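CIP1 (Hypocrea jecorina, PDB 3ZYP) is a cellulose-induced, calcium-binding protein whose beta-sandwich core domain probably binds carbohydrate, although its precise role is not established. Local coordinates at residues G58-V62 against I186-N190; D66-R70 against S209-V215; Q104-L108 against I127-L133. All coordinates share one frame. Where two conformers were deposited one is given. Residue numbers count along the deposited sequence, not the author numbering.

Interaction 1. Residues G58-V62 against I186-N190. With PEG (di(hydroxyethyl)ether), chain F.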
# COMPACT_ATOMS: atom_id res chain seq x y z
N GLY A 58 0.57 -0.10 11.78
CA GLY A 58 0.43 -1.40 11.15
C GLY A 58 0.29 -2.55 12.11
O GLY A 58 0.08 -2.38 13.32
N THR A 59 0.40 -3.74 11.54
CA THR A 59 0.08 -4.98 12.25
C THR A 59 0.87 -6.14 11.69
O THR A 59 1.24 -6.17 10.51
CB THR A 59 -1.42 -5.32 12.15
OG1 THR A 59 -1.72 -6.50 12.90
CG2 THR A 59 -1.83 -5.55 10.71
N THR A 60 1.15 -7.09 12.57
CA THR A 60 1.71 -8.36 12.12
C THR A 60 0.67 -9.48 12.12
O THR A 60 1.02 -10.66 11.90
CB THR A 60 2.90 -8.79 12.99
OG1 THR A 60 2.45 -8.87 14.35
CG2 THR A 60 4.06 -7.80 12.87
N GLN A 61 -0.60 -9.14 12.35
CA GLN A 61 -1.70 -10.11 12.36
C GLN A 61 -2.13 -10.49 10.93
O GLN A 61 -3.27 -10.23 10.49
CB GLN A 61 -2.89 -9.61 13.20
CG GLN A 61 -2.55 -9.37 14.68
CD GLN A 61 -3.78 -9.09 15.55
OE1 GLN A 61 -4.70 -9.91 15.63
NE2 GLN A 61 -3.78 -7.94 16.23
N VAL A 62 -1.19 -11.09 10.21
CA VAL A 62 -1.39 -11.48 8.82
C VAL A 62 -1.44 -13.00 8.70
O VAL A 62 -0.66 -13.70 9.36
CB VAL A 62 -0.31 -10.88 7.87
CG1 VAL A 62 -0.39 -9.36 7.86
CG2 VAL A 62 1.08 -11.35 8.26
N ILE A 186 4.70 -12.25 3.12
CA ILE A 186 4.73 -11.09 4.01
C ILE A 186 4.45 -11.46 5.46
O ILE A 186 3.77 -12.43 5.75
CB ILE A 186 3.79 -9.92 3.55
CG1 ILE A 186 2.32 -10.33 3.66
CG2 ILE A 186 4.19 -9.40 2.16
CD1 ILE A 186 1.33 -9.16 3.66
N THR A 187 5.01 -10.66 6.37
CA THR A 187 4.81 -10.88 7.80
C THR A 187 4.10 -9.72 8.50
O THR A 187 3.82 -9.80 9.69
CB THR A 187 6.15 -11.13 8.55
OG1 THR A 187 7.05 -10.03 8.36
CG2 THR A 187 6.81 -12.45 8.10
N GLY A 188 3.79 -8.66 7.75
CA GLY A 188 3.07 -7.53 8.33
C GLY A 188 2.56 -6.63 7.24
O GLY A 188 3.00 -6.73 6.09
N VAL A 189 1.63 -5.75 7.60
CA VAL A 189 1.13 -4.70 6.71
C VAL A 189 1.13 -3.38 7.49
O VAL A 189 0.63 -3.31 8.61
CB VAL A 189 -0.31 -5.01 6.16
CG1 VAL A 189 -0.71 -3.98 5.13
CG2 VAL A 189 -0.40 -6.40 5.53
N ASN A 190 1.69 -2.34 6.86
CA ASN A 190 1.80 -1.01 7.46
C ASN A 190 1.29 0.03 6.48
O ASN A 190 1.60 -0.05 5.29
CB ASN A 190 3.25 -0.69 7.85
CG ASN A 190 3.83 -1.74 8.79
OD1 ASN A 190 3.72 -1.60 10.00
ND2 ASN A 190 4.42 -2.79 8.24
C1 PEG F . 4.41 -4.03 12.15
O1 PEG F . 3.42 -4.21 13.17
C2 PEG F . 3.97 -4.76 10.89
O2 PEG F . 5.11 -5.02 10.08
O HOH W 1 3.54 -12.18 11.16

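Interaction 2. Residues D66-R70 against S209-V215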
# COMPACT_ATOMS: atom_id res chain seq x y z
N ASP A 66 -2.51 -17.39 1.28
CA ASP A 66 -3.21 -16.30 0.57
C ASP A 66 -3.56 -15.17 1.52
O ASP A 66 -4.07 -15.40 2.62
CB ASP A 66 -4.50 -16.79 -0.08
CG ASP A 66 -4.25 -17.67 -1.28
OD1 ASP A 66 -3.85 -17.15 -2.35
OD2 ASP A 66 -4.47 -18.88 -1.15
N VAL A 67 -3.28 -13.96 1.09
CA VAL A 67 -3.68 -12.80 1.87
C VAL A 67 -4.38 -11.76 1.02
O VAL A 67 -3.98 -11.43 -0.09
CB VAL A 67 -2.52 -12.21 2.69
CG1 VAL A 67 -1.42 -11.73 1.79
CG2 VAL A 67 -3.01 -11.09 3.61
N TYR A 68 -5.50 -11.29 1.55
CA TYR A 68 -6.29 -10.23 0.93
C TYR A 68 -6.26 -9.05 1.87
O TYR A 68 -6.51 -9.20 3.09
CB TYR A 68 -7.74 -10.65 0.68
CG TYR A 68 -7.91 -11.66 -0.43
CD1 TYR A 68 -7.71 -13.02 -0.19
CD2 TYR A 68 -8.26 -11.26 -1.72
CE1 TYR A 68 -7.88 -13.97 -1.19
CE2 TYR A 68 -8.44 -12.21 -2.75
CZ TYR A 68 -8.23 -13.55 -2.46
OH TYR A 68 -8.39 -14.52 -3.44
N VAL A 69 -5.95 -7.89 1.32
CA VAL A 69 -5.97 -6.64 2.09
C VAL A 69 -6.93 -5.67 1.45
O VAL A 69 -6.92 -5.52 0.23
CB VAL A 69 -4.57 -6.00 2.15
CG1 VAL A 69 -4.58 -4.70 2.97
CG2 VAL A 69 -3.53 -6.98 2.71
N ARG A 70 -7.78 -5.03 2.25
CA ARG A 70 -8.68 -4.01 1.73
C ARG A 70 -8.57 -2.80 2.64
O ARG A 70 -8.61 -2.92 3.86
CB ARG A 70 -10.11 -4.55 1.68
CG ARG A 70 -11.11 -3.71 0.92
CD ARG A 70 -11.66 -2.52 1.68
NE ARG A 70 -12.09 -2.77 3.05
CZ ARG A 70 -13.31 -3.16 3.43
NH1 ARG A 70 -14.28 -3.37 2.54
NH2 ARG A 70 -13.56 -3.32 4.72
N SER A 209 -9.33 -4.25 6.29
CA SER A 209 -9.57 -5.66 6.54
C SER A 209 -8.47 -6.46 5.90
O SER A 209 -8.15 -6.25 4.73
CB SER A 209 -10.93 -6.06 6.01
OG SER A 209 -11.29 -7.37 6.45
N ILE A 210 -7.86 -7.34 6.68
CA ILE A 210 -6.87 -8.29 6.21
C ILE A 210 -7.44 -9.67 6.48
O ILE A 210 -7.89 -9.95 7.59
CB ILE A 210 -5.50 -8.09 6.91
CG1 ILE A 210 -4.97 -6.66 6.69
CG2 ILE A 210 -4.50 -9.15 6.42
CD1 ILE A 210 -3.73 -6.29 7.49
N ALA A 211 -7.47 -10.51 5.45
CA ALA A 211 -8.17 -11.79 5.53
C ALA A 211 -7.55 -12.82 4.60
O ALA A 211 -6.71 -12.51 3.76
CB ALA A 211 -9.63 -11.61 5.20
N SER A 212 -7.96 -14.08 4.78
CA SER A 212 -7.49 -15.16 3.92
C SER A 212 -8.36 -15.30 2.67
O SER A 212 -8.06 -16.10 1.77
CB SER A 212 -7.47 -16.48 4.70
OG SER A 212 -8.77 -16.84 5.11
N THR A 213 -9.44 -14.52 2.62
CA THR A 213 -10.40 -14.52 1.51
C THR A 213 -10.74 -13.08 1.09
O THR A 213 -10.57 -12.14 1.86
CB THR A 213 -11.72 -15.27 1.85
OG1 THR A 213 -12.34 -14.68 3.00
CG2 THR A 213 -11.47 -16.76 2.11
N ARG A 214 -11.23 -12.94 -0.14
CA ARG A 214 -11.57 -11.64 -0.74
C ARG A 214 -12.54 -10.84 0.14
O ARG A 214 -13.57 -11.35 0.56
CB ARG A 214 -12.16 -11.85 -2.14
CG ARG A 214 -12.57 -10.58 -2.91
CD ARG A 214 -11.38 -9.91 -3.54
NE ARG A 214 -11.74 -8.60 -4.08
CZ ARG A 214 -12.20 -8.39 -5.31
NH1 ARG A 214 -12.37 -9.41 -6.15
NH2 ARG A 214 -12.48 -7.16 -5.70
N VAL A 215 -12.18 -9.58 0.41
CA VAL A 215 -12.99 -8.71 1.25
C VAL A 215 -14.11 -7.99 0.48
O VAL A 215 -15.26 -8.00 0.91
CB VAL A 215 -12.11 -7.68 2.02
CG1 VAL A 215 -12.97 -6.81 2.96
CG2 VAL A 215 -10.97 -8.41 2.77

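Interaction 3. Residues Q104-L108 against I127-L133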
# COMPACT_ATOMS: atom_id res chain seq x y z
N GLN A 104 4.63 6.24 -8.58
CA GLN A 104 5.79 6.74 -9.33
C GLN A 104 5.29 7.07 -10.71
O GLN A 104 4.39 6.40 -11.22
CB GLN A 104 6.94 5.73 -9.39
CG GLN A 104 8.23 6.35 -9.95
CD GLN A 104 9.49 5.57 -9.64
OE1 GLN A 104 9.46 4.51 -9.02
NE2 GLN A 104 10.62 6.12 -10.07
N SER A 105 5.84 8.13 -11.31
CA SER A 105 5.37 8.58 -12.62
C SER A 105 3.86 8.79 -12.63
O SER A 105 3.17 8.44 -13.60
CB SER A 105 5.79 7.61 -13.73
OG SER A 105 7.19 7.36 -13.68
N GLN A 106 3.35 9.33 -11.52
CA GLN A 106 1.95 9.74 -11.37
C GLN A 106 0.92 8.61 -11.29
O GLN A 106 -0.28 8.86 -11.33
CB GLN A 106 1.55 10.73 -12.47
CG GLN A 106 2.34 12.04 -12.44
CD GLN A 106 1.88 13.01 -13.50
OE1 GLN A 106 2.11 12.80 -14.69
NE2 GLN A 106 1.23 14.08 -13.08
N VAL A 107 1.39 7.37 -11.14
CA VAL A 107 0.50 6.20 -11.14
C VAL A 107 0.86 5.25 -10.00
O VAL A 107 1.94 5.33 -9.41
CB VAL A 107 0.50 5.43 -12.48
CG1 VAL A 107 -0.13 6.27 -13.60
CG2 VAL A 107 1.92 4.95 -12.86
N LEU A 108 -0.08 4.36 -9.69
CA LEU A 108 0.13 3.34 -8.67
C LEU A 108 1.04 2.22 -9.17
O LEU A 108 0.99 1.85 -10.35
CB LEU A 108 -1.21 2.75 -8.22
CG LEU A 108 -2.13 3.73 -7.49
CD1 LEU A 108 -3.51 3.13 -7.38
CD2 LEU A 108 -1.55 4.02 -6.09
N ILE A 127 2.70 2.27 -17.78
CA ILE A 127 2.04 3.39 -17.10
C ILE A 127 0.55 3.42 -17.48
O ILE A 127 -0.32 3.59 -16.62
CB ILE A 127 2.75 4.74 -17.40
CG1 ILE A 127 4.08 4.78 -16.63
CG2 ILE A 127 1.88 5.94 -17.00
CD1 ILE A 127 5.03 5.88 -17.07
N ALA A 128 0.27 3.21 -18.76
CA ALA A 128 -1.10 3.16 -19.28
C ALA A 128 -1.94 2.00 -18.73
O ALA A 128 -3.17 2.08 -18.70
CB ALA A 128 -1.08 3.15 -20.81
N SER A 129 -1.26 0.94 -18.26
CA SER A 129 -1.91 -0.26 -17.77
C SER A 129 -2.23 -0.18 -16.28
O SER A 129 -2.97 -1.01 -15.77
CB SER A 129 -1.04 -1.50 -18.04
OG SER A 129 0.06 -1.61 -17.14
N THR A 130 -1.67 0.81 -15.61
CA THR A 130 -2.02 1.02 -14.21
C THR A 130 -2.87 2.29 -14.12
O THR A 130 -3.31 2.80 -15.16
CB THR A 130 -0.78 0.97 -13.27
OG1 THR A 130 -1.20 1.18 -11.91
CG2 THR A 130 0.30 1.98 -13.66
N VAL A 131 -3.13 2.79 -12.92
CA VAL A 131 -4.02 3.94 -12.75
C VAL A 131 -3.47 4.89 -11.70
O VAL A 131 -2.60 4.52 -10.90
CB VAL A 131 -5.48 3.51 -12.33
CG1 VAL A 131 -6.14 2.68 -13.43
CG2 VAL A 131 -5.47 2.75 -11.02
N THR A 132 -4.00 6.10 -11.72
CA THR A 132 -3.78 7.10 -10.69
C THR A 132 -4.64 6.77 -9.46
O THR A 132 -5.61 6.01 -9.55
CB THR A 132 -4.15 8.50 -11.21
OG1 THR A 132 -4.49 9.36 -10.11
CG2 THR A 132 -5.34 8.43 -12.14
N LEU A 133 -4.26 7.31 -8.32
CA LEU A 133 -5.13 7.25 -7.17
C LEU A 133 -5.87 8.59 -7.12
O LEU A 133 -5.22 9.61 -6.92
CB LEU A 133 -4.31 7.01 -5.90
CG LEU A 133 -5.05 6.82 -4.58
CD1 LEU A 133 -6.05 5.66 -4.67
CD2 LEU A 133 -4.02 6.62 -3.48

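Interaction 1. Residues G58-V62 against I186-N190
Two neighbouring strands of one sheet of the beta-sandwich jelly roll, 55-59 and 189-191, run antiparallel here and part at the end of the ladder. Gly58 opens the segment opposite Asn190 as a non-hydrogen-bonded pair, CA to CA 4.0 Å; a side chain at Gly58 would run into Asn190 OD1 and Val189 O. Asn190 ND2 donates to O2 of a PEG molecule, probably from the crystallisation liquor, at 3.0 Å. Thr59 forms the hydrogen-bonded pair with Val189: Thr59 N to Val189 O and Val189 N to Thr59 O are both 3.0 Å. Their side chains share the sheet face that meets Ile210 of strand 202-211. At Thr60 the ladder gives way to a water that donates to both Thr60 O (3.0 Å) and Thr187 O (2.8 Å). Gln61 turns the chain: its backbone N donates a hydrogen bond to Thr59 OG1 at 2.9 Å, an ST turn, and it centres an inverse gamma turn. That brings Val62 back over the partner segment, with Val62 CG1 3.8 Å from Val189 CG2 and Val62 CG2 3.4 Å from Thr187 C.

Interaction 2. Residues D66-R70 against S209-V215
Val67, Val69 and Ile210 make the apolar side of this contact: Val67 CG2 lies 3.7 Å from Ile210 CG2, and Val69 CG1 lies 4.2 Å from Ile210 CG1. All three side chains are buried. Beneath them the backbones zip together, with Tyr68 N to Ala211 O at 2.8 Å, Ala211 N to Tyr68 O at 2.9 Å, Arg70 N to Ser209 O at 2.8 Å and Ser209 N to Arg70 O at 2.9 Å. Between these two hydrogen-bonded pairs sits the non-hydrogen-bonded pair Val69-Ile210. This is an antiparallel ladder within one sheet of the jelly-roll sandwich, its strand axes 4.8 Å apart and its N-to-C directions 171° apart. Tyr68 and Arg70 project from the other face, where the chain after strand 202-211 curls back across them. Arg214 lies over the Tyr68 ring in a CH-pi contact, its CB 4.2 Å from the ring centroid, while its NE forms a salt bridge with Glu142 of the adjoining strand 139-145. Val215 CG1 rests over one face of the Arg70 guanidinium, 3.7 Å from Arg70 CZ, and Arg70 NE is hydrogen-bonded to Asp207 O.

Interaction 3. Residues Q104-L108 against I127-L133
Here a beta hairpin meets the chain leaving a short helix, a contact of a hairpin end, its turn and the first residues of its second strand, with a loop at one end of the beta sandwich. The hairpin joins strands 98-104 and 107-112 through a type I' turn from Gln104 to Val107, in which Ser105 and Gln106 both take positive phi; Gln104 N to Val107 O is 3.0 Å and Val107 N to Gln104 O is 3.2 Å. Two hydrogen bonds tie the start of the second strand to the loop. Leu108 N donates to Val131 O at 2.8 Å in an almost straight bond (175°), and the Thr130 hydroxyl donates from OG1 to Leu108 O, also at 2.8 Å. Both polar backbone atoms of Leu108 therefore find partners on consecutive residues of the loop. Apolar contacts fill in around them. Val107 CG2 meets the Thr130 methyl CG2 at 3.5 Å, and Val107 CG1 lies 4.0 Å from Ile127 CG2 at the helix. Ile127 also reaches the turn itself, its CD1 3.8 Å from Ser105 CB. Further along, Leu108 CD1 is 4.2 Å from Val131 CG2 and Leu108 CD2 is 4.1 Å from Leu133 CB. Helix 124-129 thus lies beside the hairpin tip, while the loop beyond it carries Val131 and Leu133 onto Leu155 of strand 151-155, in the other sheet.

In the fold
Interactions 1 and 2 belong to different sheets and meet inside the sandwich, their centres 12 Å apart. Ile210 CD1 bridges them, 3.8 Å from Thr59 CG2 and 3.9 Å from Val189 CG2, and Ile186 CD1 packs 4.2 Å from Val67 CG1. Their segments alternate along the chain, so the two strand pairings interlock. Interaction 3 is nested inside the loops closed by both and lies away from them, its centre 25 Å from that of interaction 1 and 23 Å from that of interaction 2, though it reaches the same sheet as interaction 1. The nearest atoms of the Arg70 side chain and the calcium ion are about 10 Å apart, whereas those of the Val131 side chain and the attached N-acetylglucosamine are about 6 Å apart.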